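Local structure of UTP-glucose-1-phosphate uridylyltransferase 2 (Trypanosoma brucei, 3GUE) at residues A[73-79]-A[227-233]. The protein probably catalyses the reaction of UTP with alpha-D-glucose 1-phosphate to give UDP-glucose and diphosphate, and binds UDP-glucose. Coordinates in Å, arbitrary orientation, origin at the centre of the assembly. Numbering follows the deposited sequence.
Sequences LLRQAVV and LDVRLLD
Residues 73-79 fold into a hook. Leu-73 and Leu-74, in a weakly bonded helical turn, lead through a type I turn, Leu-74 to Ala-77, into the extended strand 77-79. The N-terminal part of helix 229-237 sits against the open side of this hook. Leu-74 CA and Val-229 CA are 6.5 Å apart. Leu-232 (t, p) fills the hollow: its CD2 lies 3.7 Å from Leu-73 O and 4.1 Å from Ala-77 CB. Leu-74 (t, p) fills the next gap, its CD1 3.8 Å from Leu-227 CD2 and 4.0 Å from Val-229 CG2. Leu-227 CD1 reaches Val-79 CG2 at 3.6 Å. Asp-228 N-caps the helix, its OD1 accepting weakly from Arg-230 N (2.8 Å). Strand 77-83 is an inner strand of the mixed sheet of this GT-A-type domain. Leu-232 also touches Tyr-214 and Trp-307 of neighbouring strands, so the helix packs on the sheet. Phe-118 of helix 107-122 adds aromatic cover. The segments share no hydrogen bond and meet mostly through apolar groups, so cohesion rests on close fit and exclusion of water.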
# COMPACT_ATOMS: atom_id res chain seq x y z
N LEU A 73 6.20 0.73 26.80
CA LEU A 73 6.36 0.95 25.35
C LEU A 73 5.08 1.19 24.57
O LEU A 73 5.05 2.05 23.68
CB LEU A 73 7.16 -0.19 24.68
CG LEU A 73 8.65 -0.20 25.06
CD1 LEU A 73 9.28 -1.51 24.67
CD2 LEU A 73 9.45 1.04 24.49
N LEU A 74 4.02 0.45 24.87
CA LEU A 74 2.72 0.69 24.23
C LEU A 74 2.23 2.11 24.51
O LEU A 74 1.66 2.79 23.64
CB LEU A 74 1.68 -0.33 24.71
CG LEU A 74 0.28 -0.15 24.15
CD1 LEU A 74 0.21 -0.31 22.63
CD2 LEU A 74 -0.70 -1.08 24.86
N ARG A 75 2.47 2.56 25.74
CA ARG A 75 2.17 3.92 26.11
C ARG A 75 2.94 4.93 25.25
O ARG A 75 2.53 6.09 25.14
CB ARG A 75 2.44 4.14 27.61
CG ARG A 75 1.42 3.46 28.53
CD ARG A 75 1.46 4.09 29.91
NE ARG A 75 2.75 3.86 30.57
CZ ARG A 75 3.05 2.78 31.29
NH1 ARG A 75 2.17 1.80 31.49
NH2 ARG A 75 4.27 2.66 31.80
N GLN A 76 4.03 4.50 24.64
CA GLN A 76 4.81 5.37 23.72
C GLN A 76 4.41 5.24 22.23
O GLN A 76 4.98 5.94 21.36
CB GLN A 76 6.30 5.08 23.88
CG GLN A 76 6.87 5.65 25.18
CD GLN A 76 8.26 5.17 25.54
OE1 GLN A 76 8.69 5.30 26.69
NE2 GLN A 76 8.97 4.60 24.59
N ALA A 77 3.45 4.36 21.94
CA ALA A 77 3.14 3.98 20.57
C ALA A 77 1.95 4.77 19.96
O ALA A 77 1.07 5.25 20.67
CB ALA A 77 2.93 2.49 20.50
N VAL A 78 1.97 4.93 18.64
CA VAL A 78 1.01 5.75 17.90
C VAL A 78 0.75 4.98 16.60
O VAL A 78 1.63 4.32 16.07
CB VAL A 78 1.61 7.16 17.55
CG1 VAL A 78 0.81 7.88 16.49
CG2 VAL A 78 1.70 8.07 18.82
N VAL A 79 -0.48 5.03 16.12
CA VAL A 79 -0.85 4.31 14.90
C VAL A 79 -1.11 5.30 13.79
O VAL A 79 -1.74 6.33 13.99
CB VAL A 79 -2.05 3.34 15.11
CG1 VAL A 79 -2.44 2.63 13.79
CG2 VAL A 79 -1.71 2.31 16.17
N LEU A 227 -0.87 -3.97 15.63
CA LEU A 227 0.13 -3.51 16.57
C LEU A 227 0.50 -4.69 17.51
O LEU A 227 -0.30 -5.13 18.33
CB LEU A 227 -0.42 -2.32 17.35
CG LEU A 227 0.68 -1.47 17.99
CD1 LEU A 227 0.31 0.02 18.04
CD2 LEU A 227 1.09 -1.99 19.35
N ASP A 228 1.71 -5.24 17.34
CA ASP A 228 2.18 -6.36 18.17
C ASP A 228 3.09 -5.78 19.23
O ASP A 228 4.21 -5.37 18.92
CB ASP A 228 2.96 -7.37 17.32
CG ASP A 228 3.37 -8.64 18.10
OD1 ASP A 228 3.48 -8.67 19.35
OD2 ASP A 228 3.60 -9.66 17.41
N VAL A 229 2.62 -5.71 20.47
CA VAL A 229 3.49 -5.18 21.53
C VAL A 229 4.79 -6.03 21.73
O VAL A 229 5.84 -5.47 22.05
CB VAL A 229 2.73 -4.91 22.86
CG1 VAL A 229 3.65 -4.23 23.90
CG2 VAL A 229 1.49 -4.05 22.60
N ARG A 230 4.74 -7.34 21.46
CA ARG A 230 5.94 -8.21 21.58
C ARG A 230 7.01 -7.94 20.48
O ARG A 230 8.21 -8.16 20.69
CB ARG A 230 5.57 -9.72 21.65
CG ARG A 230 4.59 -10.07 22.79
CD ARG A 230 4.47 -11.60 23.05
NE ARG A 230 3.57 -12.25 22.08
CZ ARG A 230 2.41 -12.83 22.37
NH1 ARG A 230 1.96 -12.88 23.64
NH2 ARG A 230 1.68 -13.37 21.39
N LEU A 231 6.57 -7.43 19.33
CA LEU A 231 7.47 -7.00 18.27
C LEU A 231 7.98 -5.60 18.57
O LEU A 231 9.15 -5.26 18.33
CB LEU A 231 6.76 -6.99 16.94
CG LEU A 231 7.62 -6.74 15.69
CD1 LEU A 231 8.88 -7.66 15.60
CD2 LEU A 231 6.73 -6.88 14.46
N LEU A 232 7.09 -4.78 19.07
CA LEU A 232 7.53 -3.52 19.62
C LEU A 232 8.64 -3.73 20.65
O LEU A 232 9.67 -3.04 20.59
CB LEU A 232 6.37 -2.75 20.23
CG LEU A 232 6.71 -1.40 20.86
CD1 LEU A 232 7.63 -0.57 19.90
CD2 LEU A 232 5.43 -0.69 21.17
N ASP A 233 8.43 -4.66 21.57
CA ASP A 233 9.39 -4.98 22.65
C ASP A 233 10.75 -5.33 22.03
O ASP A 233 11.77 -4.82 22.46
CB ASP A 233 8.91 -6.19 23.48
CG ASP A 233 7.80 -5.85 24.47
OD1 ASP A 233 7.51 -4.66 24.72
OD2 ASP A 233 7.23 -6.80 25.04